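Major royal jelly protein 1 (Apis mellifera, PDB 5YYL) is the most abundant protein of royal jelly, probably nourishing bee larvae, and binds the sterol 24-methylenecholesterol. Local coordinates at residues K75-M80 and L127-C132; R134-D139 and T201-A206; H224-N229 and I293-V298; N264-P269 and K309-S314; L317-V322 and H339-V344. All blocks are in the same frame, centred on the assembly; numbering follows the deposited sequence.

Contact 1. Residues K75-M80 and L127-C132; sequences KIFVTM and LAIDKC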
# COMPACT_ATOMS: atom_id res chain seq x y z
N LYS A 75 3.17 -24.70 10.27
CA LYS A 75 3.13 -26.12 10.59
C LYS A 75 2.00 -26.42 11.57
O LYS A 75 1.81 -25.69 12.53
CB LYS A 75 4.48 -26.55 11.18
CG LYS A 75 5.67 -26.27 10.27
CD LYS A 75 7.01 -26.45 10.99
CE LYS A 75 8.16 -25.79 10.22
NZ LYS A 75 8.24 -26.22 8.79
N ILE A 76 1.24 -27.48 11.29
CA ILE A 76 0.31 -28.08 12.22
C ILE A 76 0.85 -29.48 12.48
O ILE A 76 0.88 -30.29 11.57
CB ILE A 76 -1.11 -28.22 11.60
CG1 ILE A 76 -1.75 -26.86 11.30
CG2 ILE A 76 -2.03 -29.04 12.51
CD1 ILE A 76 -2.17 -26.05 12.51
N PHE A 77 1.29 -29.76 13.71
CA PHE A 77 1.81 -31.08 14.07
C PHE A 77 0.67 -32.05 14.35
O PHE A 77 -0.36 -31.64 14.86
CB PHE A 77 2.79 -31.00 15.23
CG PHE A 77 4.03 -30.24 14.89
CD1 PHE A 77 5.09 -30.87 14.20
CD2 PHE A 77 4.15 -28.90 15.19
CE1 PHE A 77 6.23 -30.16 13.85
CE2 PHE A 77 5.31 -28.18 14.87
CZ PHE A 77 6.35 -28.82 14.20
N VAL A 78 0.84 -33.30 13.97
CA VAL A 78 -0.13 -34.36 14.27
C VAL A 78 0.67 -35.59 14.65
O VAL A 78 1.46 -36.05 13.84
CB VAL A 78 -1.03 -34.68 13.07
CG1 VAL A 78 -1.99 -35.82 13.40
CG2 VAL A 78 -1.80 -33.44 12.62
N THR A 79 0.49 -36.09 15.87
CA THR A 79 1.25 -37.26 16.33
C THR A 79 0.37 -38.49 16.28
O THR A 79 -0.81 -38.43 16.60
CB THR A 79 1.84 -37.13 17.73
OG1 THR A 79 0.80 -37.26 18.71
CG2 THR A 79 2.57 -35.85 17.90
N MET A 80 0.97 -39.60 15.86
CA MET A 80 0.23 -40.84 15.69
C MET A 80 0.73 -41.90 16.68
O MET A 80 1.95 -42.08 16.88
CB MET A 80 0.35 -41.33 14.26
CG MET A 80 -0.92 -42.00 13.74
SD MET A 80 -2.31 -40.92 13.33
CE MET A 80 -1.47 -39.48 12.68
N LEU A 127 3.08 -33.41 22.60
CA LEU A 127 3.95 -32.32 22.15
C LEU A 127 3.74 -31.07 22.99
O LEU A 127 2.74 -30.92 23.67
CB LEU A 127 3.68 -31.98 20.69
CG LEU A 127 3.76 -33.11 19.67
CD1 LEU A 127 3.30 -32.61 18.29
CD2 LEU A 127 5.16 -33.71 19.57
N ALA A 128 4.72 -30.19 22.93
CA ALA A 128 4.67 -28.92 23.64
C ALA A 128 5.64 -27.94 22.98
O ALA A 128 6.76 -28.33 22.64
CB ALA A 128 5.04 -29.10 25.09
N ILE A 129 5.21 -26.69 22.82
CA ILE A 129 6.04 -25.65 22.26
C ILE A 129 6.23 -24.54 23.30
O ILE A 129 5.27 -24.09 23.93
CB ILE A 129 5.44 -25.13 20.95
CG1 ILE A 129 5.03 -26.32 20.06
CG2 ILE A 129 6.44 -24.22 20.26
CD1 ILE A 129 4.86 -26.05 18.57
N ASP A 130 7.48 -24.12 23.49
CA ASP A 130 7.83 -23.16 24.54
C ASP A 130 8.07 -21.77 23.96
O ASP A 130 8.04 -21.60 22.73
CB ASP A 130 9.03 -23.67 25.36
CG ASP A 130 10.37 -23.65 24.61
OD1 ASP A 130 10.52 -22.99 23.55
OD2 ASP A 130 11.32 -24.30 25.11
N LYS A 131 8.32 -20.80 24.84
CA LYS A 131 8.56 -19.40 24.43
C LYS A 131 9.68 -19.25 23.39
O LYS A 131 9.61 -18.36 22.55
CB LYS A 131 8.88 -18.51 25.65
N CYS A 132 10.68 -20.13 23.46
CA CYS A 132 11.89 -20.02 22.64
C CYS A 132 11.88 -20.80 21.31
O CYS A 132 12.93 -21.02 20.72
CB CYS A 132 13.11 -20.44 23.49
SG CYS A 132 12.76 -20.68 25.25
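The strand carrying F77 and T79 runs nearly antiparallel to the one carrying L127 and I129 (156° between their directions), but their axes come no closer than 9.6 Å, so they meet through side chains and not as paired strands. L127 does most of the touching. With CG anti to its carbonyl carbon (chi1 -54°), it reaches toward T79 and meets it tip to tip, CD1 lying 3.3 Å from T79 CG2. The same methyl rests 3.5 Å from F77 CB, so one leucine branch serves two neighbours. Further along, I129 CD1 approaches F77 CE2 at 4.3 Å, obliquely to the ring. Leucine suits a place where a long branched tip must cross between sheets. Threonine suits its own because its methyl joins the apolar layer while OG1 makes weak hydrogen bonds to D68 N and A124 O. In the beta-propeller, strand 75-81 belongs to one four-stranded sheet and strand 124-129 begins the next. V92 of strand 90-94 and W72 of strand 65-72 border the contact on the first sheet, Y107 meets the F77 ring edge-to-face, and A128 packs on L188 and V190 of the following sheet.

Contact 2. Residues R134-D139 and T201-A206; sequences RLWVLD and TMVYIA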
# COMPACT_ATOMS: atom_id res chain seq x y z
N ARG A 134 11.27 -24.01 20.76
CA ARG A 134 11.71 -25.39 20.89
C ARG A 134 10.45 -26.25 20.90
O ARG A 134 9.50 -25.92 21.60
CB ARG A 134 12.50 -25.61 22.18
CG ARG A 134 13.76 -24.76 22.35
CD ARG A 134 14.55 -25.17 23.61
NE ARG A 134 14.07 -24.57 24.87
N LEU A 135 10.45 -27.34 20.13
CA LEU A 135 9.38 -28.34 20.16
C LEU A 135 9.81 -29.51 21.06
O LEU A 135 10.76 -30.22 20.74
CB LEU A 135 9.07 -28.83 18.74
CG LEU A 135 8.28 -30.14 18.59
CD1 LEU A 135 6.90 -29.99 19.21
CD2 LEU A 135 8.13 -30.56 17.14
N TRP A 136 9.10 -29.70 22.17
CA TRP A 136 9.34 -30.81 23.09
C TRP A 136 8.47 -31.98 22.68
O TRP A 136 7.30 -31.78 22.39
CB TRP A 136 9.01 -30.41 24.52
CG TRP A 136 9.84 -29.29 25.00
CD1 TRP A 136 9.65 -27.97 24.74
CD2 TRP A 136 11.01 -29.37 25.82
NE1 TRP A 136 10.62 -27.21 25.35
CE2 TRP A 136 11.47 -28.05 26.03
CE3 TRP A 136 11.70 -30.44 26.43
CZ2 TRP A 136 12.60 -27.76 26.81
CZ3 TRP A 136 12.82 -30.15 27.20
CH2 TRP A 136 13.26 -28.83 27.38
N VAL A 137 9.05 -33.18 22.65
CA VAL A 137 8.32 -34.40 22.27
C VAL A 137 8.45 -35.49 23.33
O VAL A 137 9.55 -35.83 23.72
CB VAL A 137 8.81 -34.99 20.94
CG1 VAL A 137 7.96 -36.18 20.53
CG2 VAL A 137 8.81 -33.92 19.86
N LEU A 138 7.32 -36.02 23.77
CA LEU A 138 7.28 -37.15 24.71
C LEU A 138 7.11 -38.43 23.91
O LEU A 138 5.99 -38.77 23.53
CB LEU A 138 6.13 -36.98 25.75
CG LEU A 138 5.95 -38.12 26.77
CD1 LEU A 138 7.11 -38.21 27.74
CD2 LEU A 138 4.66 -37.98 27.56
N ASP A 139 8.22 -39.11 23.64
CA ASP A 139 8.21 -40.46 23.05
C ASP A 139 8.03 -41.46 24.18
O ASP A 139 8.87 -41.53 25.08
CB ASP A 139 9.51 -40.73 22.28
CG ASP A 139 9.61 -42.17 21.72
OD1 ASP A 139 10.75 -42.59 21.40
OD2 ASP A 139 8.56 -42.86 21.56
N THR A 201 14.27 -24.74 32.20
CA THR A 201 12.87 -25.13 32.06
C THR A 201 12.56 -26.42 32.85
O THR A 201 13.45 -27.21 33.15
CB THR A 201 12.45 -25.31 30.57
OG1 THR A 201 12.80 -26.61 30.09
CG2 THR A 201 13.12 -24.28 29.67
N MET A 202 11.28 -26.61 33.15
CA MET A 202 10.79 -27.75 33.90
C MET A 202 9.73 -28.45 33.06
O MET A 202 8.79 -27.81 32.63
CB MET A 202 10.16 -27.29 35.22
CG MET A 202 11.03 -26.42 36.10
SD MET A 202 11.89 -27.32 37.40
CE MET A 202 10.55 -27.48 38.57
N VAL A 203 9.89 -29.75 32.82
CA VAL A 203 8.88 -30.56 32.14
C VAL A 203 8.10 -31.38 33.17
O VAL A 203 8.61 -31.65 34.24
CB VAL A 203 9.52 -31.45 31.06
CG1 VAL A 203 8.53 -32.40 30.43
CG2 VAL A 203 10.10 -30.56 29.98
N TYR A 204 6.85 -31.71 32.86
CA TYR A 204 6.01 -32.56 33.71
C TYR A 204 5.37 -33.65 32.87
O TYR A 204 4.75 -33.34 31.86
CB TYR A 204 4.92 -31.72 34.37
CG TYR A 204 5.46 -30.54 35.14
CD1 TYR A 204 5.86 -30.68 36.46
CD2 TYR A 204 5.58 -29.29 34.54
CE1 TYR A 204 6.35 -29.59 37.17
CE2 TYR A 204 6.09 -28.20 35.24
CZ TYR A 204 6.47 -28.36 36.55
OH TYR A 204 6.97 -27.31 37.25
N ILE A 205 5.53 -34.91 33.28
CA ILE A 205 5.07 -36.04 32.48
C ILE A 205 4.18 -36.97 33.31
O ILE A 205 4.65 -37.61 34.25
CB ILE A 205 6.27 -36.82 31.90
CG1 ILE A 205 7.18 -35.88 31.11
CG2 ILE A 205 5.80 -37.95 31.00
CD1 ILE A 205 8.57 -36.43 30.83
N ALA A 206 2.90 -37.04 32.97
CA ALA A 206 1.96 -37.91 33.68
C ALA A 206 2.09 -39.31 33.15
O ALA A 206 2.33 -39.49 31.96
CB ALA A 206 0.54 -37.44 33.49
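V203 lies over one face of the W136 indole, its CG2 4.2 Å from the centroid of the six-membered ring and 25° off the normal, a CH-pi contact displaced toward the rim. Valine fits here because its two short branches leave room for a flat ring above them. T201 OG1 comes obliquely to the far end of the same ring, 3.5 Å from W136 CZ2. Two residues on, L138 CD1 packs 3.5 Å from I205 CG2, with L138 CD2 close to that methyl as well; L138 holds CG anti to its nitrogen (chi1 178°), which sends the branched end toward the isoleucine. The two strands run 30° from parallel with axes 10.0 Å apart, each second in its own four-stranded antiparallel sheet, as adjoining blades of a beta-propeller face each other. Farther out, D130 OD2 accepts a hydrogen bond from W136 NE1 and helps fix the indole's rotation, and R134 NE forms a salt bridge to the same oxygen. V190 packs on W136, L185 on L138, and L154 and L188 on V203.

Contact 3. Residues H224-N229 and I293-V298; sequences HRLTSN and IHYEGV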
# COMPACT_ATOMS: atom_id res chain seq x y z
N HIS A 224 12.42 -37.02 38.80
CA HIS A 224 11.84 -37.36 40.10
C HIS A 224 10.40 -37.83 39.94
O HIS A 224 9.55 -37.06 39.50
CB HIS A 224 11.88 -36.13 41.02
CG HIS A 224 13.27 -35.72 41.41
ND1 HIS A 224 13.90 -36.19 42.54
CD2 HIS A 224 14.16 -34.90 40.79
CE1 HIS A 224 15.12 -35.68 42.61
NE2 HIS A 224 15.30 -34.90 41.56
N ARG A 225 10.13 -39.09 40.30
CA ARG A 225 8.76 -39.64 40.23
C ARG A 225 8.01 -39.37 41.52
O ARG A 225 8.50 -39.71 42.59
CB ARG A 225 8.79 -41.14 39.93
CG ARG A 225 7.41 -41.78 39.93
CD ARG A 225 7.41 -43.09 39.16
NE ARG A 225 6.05 -43.59 38.97
CZ ARG A 225 5.48 -43.92 37.81
NH1 ARG A 225 6.15 -43.89 36.64
NH2 ARG A 225 4.21 -44.33 37.82
N LEU A 226 6.83 -38.78 41.41
CA LEU A 226 5.97 -38.50 42.56
C LEU A 226 4.78 -39.45 42.54
O LEU A 226 4.46 -40.05 41.51
CB LEU A 226 5.48 -37.06 42.46
CG LEU A 226 6.45 -35.93 42.84
CD1 LEU A 226 7.92 -36.21 42.53
CD2 LEU A 226 6.04 -34.64 42.15
N THR A 227 4.14 -39.62 43.70
CA THR A 227 2.90 -40.39 43.80
C THR A 227 1.89 -39.69 44.72
O THR A 227 2.25 -38.85 45.55
CB THR A 227 3.14 -41.81 44.33
OG1 THR A 227 3.76 -41.73 45.61
CG2 THR A 227 4.04 -42.60 43.40
N SER A 228 0.63 -40.04 44.54
CA SER A 228 -0.47 -39.50 45.32
C SER A 228 -1.72 -40.33 45.05
O SER A 228 -1.83 -41.00 44.02
CB SER A 228 -0.70 -38.04 44.93
OG SER A 228 -1.98 -37.59 45.33
N ASN A 229 -2.66 -40.28 45.99
CA ASN A 229 -3.98 -40.88 45.80
C ASN A 229 -4.79 -40.10 44.75
O ASN A 229 -5.69 -40.66 44.11
CB ASN A 229 -4.75 -40.99 47.15
CG ASN A 229 -5.19 -39.64 47.71
OD1 ASN A 229 -4.36 -38.74 47.93
ND2 ASN A 229 -6.49 -39.49 47.94
N ILE A 293 4.70 -33.06 49.37
CA ILE A 293 4.09 -32.23 48.32
C ILE A 293 2.58 -32.08 48.58
O ILE A 293 1.91 -33.03 49.00
CB ILE A 293 4.27 -32.85 46.93
CG1 ILE A 293 5.76 -32.93 46.55
CG2 ILE A 293 3.49 -32.09 45.86
CD1 ILE A 293 6.42 -31.61 46.20
N HIS A 294 2.08 -30.88 48.29
CA HIS A 294 0.71 -30.48 48.59
C HIS A 294 -0.16 -30.43 47.31
O HIS A 294 0.10 -29.62 46.42
CB HIS A 294 0.75 -29.10 49.24
CG HIS A 294 -0.56 -28.66 49.81
ND1 HIS A 294 -1.28 -27.60 49.29
CD2 HIS A 294 -1.29 -29.13 50.86
CE1 HIS A 294 -2.40 -27.44 49.98
NE2 HIS A 294 -2.42 -28.36 50.94
N TYR A 295 -1.20 -31.26 47.26
CA TYR A 295 -2.12 -31.30 46.13
C TYR A 295 -3.46 -30.68 46.50
O TYR A 295 -3.99 -30.92 47.59
CB TYR A 295 -2.29 -32.75 45.64
CG TYR A 295 -0.96 -33.46 45.34
CD1 TYR A 295 -0.28 -33.26 44.13
CD2 TYR A 295 -0.38 -34.31 46.28
CE1 TYR A 295 0.92 -33.89 43.86
CE2 TYR A 295 0.82 -34.94 46.02
CZ TYR A 295 1.47 -34.74 44.81
OH TYR A 295 2.68 -35.39 44.59
N GLU A 296 -4.03 -29.90 45.58
CA GLU A 296 -5.25 -29.13 45.82
C GLU A 296 -6.36 -29.62 44.89
O GLU A 296 -6.18 -30.62 44.20
CB GLU A 296 -4.96 -27.64 45.64
CG GLU A 296 -3.93 -27.10 46.63
CD GLU A 296 -3.51 -25.64 46.38
OE1 GLU A 296 -4.36 -24.73 46.54
OE2 GLU A 296 -2.32 -25.41 46.04
N GLY A 297 -7.52 -28.97 44.92
CA GLY A 297 -8.62 -29.25 43.98
C GLY A 297 -9.78 -30.02 44.58
O GLY A 297 -9.61 -30.77 45.53
N VAL A 298 -10.96 -29.85 44.00
CA VAL A 298 -12.17 -30.54 44.46
C VAL A 298 -12.20 -31.96 43.89
O VAL A 298 -11.66 -32.22 42.82
CB VAL A 298 -13.44 -29.79 43.99
CG1 VAL A 298 -14.68 -30.43 44.58
CG2 VAL A 298 -13.37 -28.30 44.33
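S228 and Y295 meet with the serine methylene laid over the tyrosine ring: S228 CB is 4.1 Å from the ring centroid and 28° off its normal, a CH-pi contact, and its closest ring atom is Y295 CE2 at 3.6 Å. The opposite face is taken by I293, from the tyrosine's own segment, whose CG2 stands 3.5 Å above the plane toward the rim. The flat phenol is therefore layered between a small polar residue and a branched aliphatic one. Y295 points along this slot with CG anti to its carbonyl carbon (chi1 -53°), which carries OH obliquely past L226, 3.9 Å from L226 CB. It lies 3.6 Å from T227 O, too long for a hydrogen bond. S228 is small enough to lie close to the ring, and its OG, also near the ring, shares a hydrogen bond with T230 OG1. Strand 225-226 is the last of one propeller sheet and strand 295-298 the last of the next, so the contact joins two outer edges. L226 also packs on L213 of strand 212-217 and on F283 of helix 281-284, Y295 packs on V278 of strand 275-279, and F231 meets the tyrosine ring with planes at about 75°.

Contact 4. Residues N264-P269 and K309-S314; sequences NLYYSP and KVVSKS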
# COMPACT_ATOMS: atom_id res chain seq x y z
N ASN A 264 -0.34 -23.40 38.50
CA ASN A 264 -0.97 -24.66 38.89
C ASN A 264 -0.95 -25.62 37.71
O ASN A 264 -1.36 -25.26 36.62
CB ASN A 264 -2.41 -24.44 39.30
CG ASN A 264 -2.52 -23.57 40.52
OD1 ASN A 264 -1.71 -23.65 41.45
ND2 ASN A 264 -3.55 -22.73 40.53
N LEU A 265 -0.43 -26.82 37.93
CA LEU A 265 -0.53 -27.92 36.97
C LEU A 265 -1.82 -28.69 37.28
O LEU A 265 -1.85 -29.52 38.20
CB LEU A 265 0.69 -28.83 37.08
CG LEU A 265 0.69 -30.09 36.23
CD1 LEU A 265 0.70 -29.72 34.76
CD2 LEU A 265 1.89 -30.93 36.61
N TYR A 266 -2.88 -28.38 36.53
CA TYR A 266 -4.17 -29.07 36.68
C TYR A 266 -4.08 -30.45 36.06
O TYR A 266 -3.35 -30.64 35.09
CB TYR A 266 -5.30 -28.29 36.03
CG TYR A 266 -5.54 -26.95 36.69
CD1 TYR A 266 -6.39 -26.83 37.79
CD2 TYR A 266 -4.92 -25.82 36.21
CE1 TYR A 266 -6.59 -25.60 38.40
CE2 TYR A 266 -5.12 -24.59 36.80
CZ TYR A 266 -5.96 -24.48 37.89
OH TYR A 266 -6.14 -23.25 38.47
N TYR A 267 -4.81 -31.41 36.63
CA TYR A 267 -4.83 -32.79 36.16
C TYR A 267 -6.02 -33.53 36.75
O TYR A 267 -6.75 -32.96 37.56
CB TYR A 267 -3.54 -33.52 36.55
CG TYR A 267 -3.38 -33.70 38.04
CD1 TYR A 267 -3.76 -34.88 38.67
CD2 TYR A 267 -2.84 -32.68 38.84
CE1 TYR A 267 -3.61 -35.05 40.04
CE2 TYR A 267 -2.68 -32.83 40.21
CZ TYR A 267 -3.06 -34.01 40.80
OH TYR A 267 -2.90 -34.16 42.16
N SER A 268 -6.20 -34.78 36.34
CA SER A 268 -7.14 -35.68 36.99
C SER A 268 -6.91 -37.10 36.53
O SER A 268 -6.42 -37.31 35.44
CB SER A 268 -8.57 -35.28 36.67
OG SER A 268 -8.81 -35.25 35.28
N PRO A 269 -7.22 -38.09 37.37
CA PRO A 269 -7.17 -39.45 36.82
C PRO A 269 -8.26 -39.63 35.75
O PRO A 269 -9.32 -38.99 35.86
CB PRO A 269 -7.41 -40.36 38.04
CG PRO A 269 -7.39 -39.48 39.25
CD PRO A 269 -7.59 -38.07 38.81
N LYS A 309 -6.96 -31.21 28.63
CA LYS A 309 -7.13 -29.95 29.34
C LYS A 309 -6.17 -28.89 28.80
O LYS A 309 -5.09 -29.21 28.34
CB LYS A 309 -6.87 -30.17 30.84
CG LYS A 309 -8.11 -30.33 31.70
CD LYS A 309 -7.92 -31.16 32.97
CE LYS A 309 -8.30 -32.60 32.69
NZ LYS A 309 -7.90 -33.59 33.71
N VAL A 310 -6.56 -27.63 28.88
CA VAL A 310 -5.69 -26.53 28.51
C VAL A 310 -6.09 -25.27 29.27
O VAL A 310 -7.26 -25.08 29.58
CB VAL A 310 -5.70 -26.31 26.97
CG1 VAL A 310 -7.07 -25.86 26.47
CG2 VAL A 310 -4.62 -25.34 26.52
N VAL A 311 -5.12 -24.41 29.57
CA VAL A 311 -5.36 -23.13 30.23
C VAL A 311 -4.87 -21.99 29.36
O VAL A 311 -3.77 -22.03 28.83
CB VAL A 311 -4.64 -23.02 31.58
CG1 VAL A 311 -5.21 -21.86 32.37
CG2 VAL A 311 -4.76 -24.32 32.40
N SER A 312 -5.69 -20.95 29.22
CA SER A 312 -5.31 -19.73 28.50
C SER A 312 -4.31 -18.94 29.32
O SER A 312 -4.27 -19.09 30.55
CB SER A 312 -6.55 -18.88 28.24
OG SER A 312 -7.24 -18.61 29.45
N LYS A 313 -3.52 -18.10 28.67
CA LYS A 313 -2.68 -17.11 29.39
C LYS A 313 -3.56 -16.28 30.34
O LYS A 313 -3.17 -16.00 31.46
CB LYS A 313 -1.94 -16.17 28.43
CG LYS A 313 -0.88 -16.81 27.53
N SER A 314 -4.77 -15.95 29.88
CA SER A 314 -5.75 -15.17 30.68
C SER A 314 -6.42 -15.90 31.88
O SER A 314 -7.22 -15.30 32.61
CB SER A 314 -6.83 -14.62 29.75
OG SER A 314 -7.48 -15.66 29.04
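Two successive sheets of the beta-propeller meet where S268 and Y266, on the second strand of one, face K309 and V311 on the first strand of the other. The strands are nearly antiparallel, 164° between their directions, with axes 8.2 Å apart, and it is side chains that bridge them. K309 leaves its strand toward S268, its chain bent at chi3 (-94°), and this bend brings NZ to S268 OG, to which it donates a hydrogen bond; the modelled 2.5 Å is improbably short and doubtful at this resolution, so only the pairing is meant. The S268 backbone N is also near, but it is a second donor and makes no bond with NZ. Lysine suits the place because its long chain spans the gap between sheets, serine because a short hydroxyl both accepts from the ammonium and hydrogen-bonds S306 OG. At the other end V311 CG2 lies 4.1 Å from Y266 CD2, oblique to the ring, and the two side chains cross at about a right angle. The tyrosine offers a broad apolar surface there while its OH hydrogen-bonds E332 OE2, with a weak bond from N264 ND2. In so buried a spot the ammonium of K309 would be costly to leave without partners. S268 OG and, through a weak bond, G255 O supply oxygens that probably help it keep its charge.

Contact 5. Residues L317-V322 and H339-V344; sequences LFFGLV and HNIRTV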
# COMPACT_ATOMS: atom_id res chain seq x y z
N LEU A 317 -9.48 -22.23 32.27
CA LEU A 317 -9.20 -23.67 32.09
C LEU A 317 -10.30 -24.29 31.24
O LEU A 317 -11.47 -24.19 31.59
CB LEU A 317 -9.18 -24.42 33.42
CG LEU A 317 -9.11 -25.97 33.39
CD1 LEU A 317 -7.69 -26.48 33.21
CD2 LEU A 317 -9.73 -26.59 34.64
N PHE A 318 -9.92 -24.93 30.14
CA PHE A 318 -10.83 -25.69 29.30
C PHE A 318 -10.56 -27.16 29.50
O PHE A 318 -9.43 -27.57 29.76
CB PHE A 318 -10.65 -25.32 27.84
CG PHE A 318 -11.14 -23.96 27.51
CD1 PHE A 318 -12.44 -23.77 27.06
CD2 PHE A 318 -10.31 -22.86 27.64
CE1 PHE A 318 -12.91 -22.51 26.76
CE2 PHE A 318 -10.77 -21.59 27.34
CZ PHE A 318 -12.08 -21.41 26.91
N PHE A 319 -11.62 -27.96 29.36
CA PHE A 319 -11.54 -29.40 29.52
C PHE A 319 -12.67 -30.14 28.84
O PHE A 319 -13.81 -29.69 28.82
CB PHE A 319 -11.50 -29.76 31.01
CG PHE A 319 -12.63 -29.18 31.80
CD1 PHE A 319 -13.83 -29.85 31.90
CD2 PHE A 319 -12.47 -27.96 32.48
CE1 PHE A 319 -14.88 -29.32 32.63
CE2 PHE A 319 -13.51 -27.43 33.22
CZ PHE A 319 -14.72 -28.11 33.30
N GLY A 320 -12.35 -31.30 28.28
CA GLY A 320 -13.31 -32.12 27.60
C GLY A 320 -14.10 -32.96 28.59
O GLY A 320 -13.54 -33.54 29.51
N LEU A 321 -15.41 -33.04 28.36
CA LEU A 321 -16.30 -33.79 29.21
C LEU A 321 -16.71 -35.04 28.45
O LEU A 321 -17.51 -34.98 27.54
CB LEU A 321 -17.50 -32.91 29.57
CG LEU A 321 -17.14 -31.76 30.53
CD1 LEU A 321 -18.04 -30.55 30.37
CD2 LEU A 321 -17.18 -32.22 31.98
N VAL A 322 -16.16 -36.18 28.85
CA VAL A 322 -16.24 -37.46 28.13
C VAL A 322 -17.67 -37.93 27.87
O VAL A 322 -18.03 -38.31 26.76
CB VAL A 322 -15.49 -38.59 28.91
CG1 VAL A 322 -15.67 -39.94 28.22
CG2 VAL A 322 -14.00 -38.29 29.02
N HIS A 339 -20.98 -24.17 40.45
CA HIS A 339 -21.63 -22.96 39.90
C HIS A 339 -20.70 -22.05 39.06
O HIS A 339 -21.18 -21.15 38.36
CB HIS A 339 -22.39 -22.18 40.99
CG HIS A 339 -21.55 -21.22 41.79
ND1 HIS A 339 -21.55 -19.86 41.55
CD2 HIS A 339 -20.72 -21.42 42.84
CE1 HIS A 339 -20.73 -19.26 42.40
NE2 HIS A 339 -20.22 -20.19 43.20
N ASN A 340 -19.39 -22.30 39.13
CA ASN A 340 -18.41 -21.65 38.24
C ASN A 340 -17.93 -22.48 37.03
O ASN A 340 -17.16 -21.99 36.22
CB ASN A 340 -17.22 -21.20 39.09
CG ASN A 340 -17.60 -20.18 40.13
OD1 ASN A 340 -18.57 -19.43 39.95
ND2 ASN A 340 -16.86 -20.14 41.22
N ILE A 341 -18.38 -23.74 36.94
CA ILE A 341 -18.10 -24.62 35.81
C ILE A 341 -19.25 -24.52 34.81
O ILE A 341 -20.40 -24.75 35.16
CB ILE A 341 -17.90 -26.07 36.30
CG1 ILE A 341 -16.63 -26.12 37.13
CG2 ILE A 341 -17.84 -27.06 35.15
CD1 ILE A 341 -16.47 -27.37 37.97
N ARG A 342 -18.93 -24.17 33.56
CA ARG A 342 -19.93 -24.15 32.48
C ARG A 342 -19.45 -24.96 31.28
O ARG A 342 -18.24 -25.10 31.06
CB ARG A 342 -20.29 -22.71 32.06
CG ARG A 342 -20.80 -21.78 33.18
CD ARG A 342 -22.31 -21.87 33.49
NE ARG A 342 -22.65 -21.46 34.86
CZ ARG A 342 -23.21 -20.30 35.21
N THR A 343 -20.39 -25.54 30.53
CA THR A 343 -20.06 -26.22 29.29
C THR A 343 -20.28 -25.24 28.15
O THR A 343 -21.34 -24.66 28.03
CB THR A 343 -20.81 -27.55 29.06
OG1 THR A 343 -22.00 -27.33 28.33
CG2 THR A 343 -21.11 -28.24 30.39
N VAL A 344 -19.26 -25.08 27.30
CA VAL A 344 -19.19 -24.00 26.33
C VAL A 344 -19.43 -24.43 24.88
O VAL A 344 -19.79 -23.62 24.06
CB VAL A 344 -17.82 -23.31 26.49
CG1 VAL A 344 -16.71 -24.03 25.73
CG2 VAL A 344 -17.90 -21.86 26.09
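F319 presents the edge of its ring to I341, whose CG2 sits in the ring plane 3.8 Å from F319 CZ. The torsion places CG between the phenylalanine's own nitrogen and carbonyl carbon (chi1 54°), and from there the ring extends to meet the isoleucine at about a right angle. L321 CD2 lies at the same ring's edge, also in plane, while the leucine's other branch turns to T343: L321 CD1 is 3.8 Å from T343 CG2, and these side chains too cross at about a right angle. T343 gives its methyl to the contact, as a threonine at a partly exposed position can. Strand 316-321 is second and strand 342-346 last in one four-stranded antiparallel sheet, a blade of the propeller. Strand 326-331 lies between them, and the touching parts run 89° apart, consistent with the strong twist of such blades. F318 comes to V344 with CG1 of the valine 4.2 Å from F318 CE1, near the plane of the ring at its edge. A long flat side chain suits F318, whose CA is 9.0 Å from V344 CA. Helix 407-411 borders F318 through V407, L410 and I411, and L410 and L327 of strand 326-331 pack on V344.

Overall arrangement
The five contacts follow the chain round the beta-propeller. Contacts 1 to 4 each join two successive sheets, whereas contact 5 lies within one. Contact 1 closes before contact 2 opens, and their centres are 11 Å apart; neighbouring strands 124-129 and 134-139 connect them, with A128 O probably hydrogen-bonded to W136 N. Contacts 2 and 3 share the sheet of strands 185-192 to 225-226, their centres 19 Å apart. Contacts 3 and 4 alternate along the chain and touch where Y295 CD1 meets Y267 OH. Contacts 4 and 5, 12 Å apart between centres, are joined through neighbouring strands 306-311 and 316-321 of one sheet. Blade is thus tied to blade in sequence, away from the sterol site.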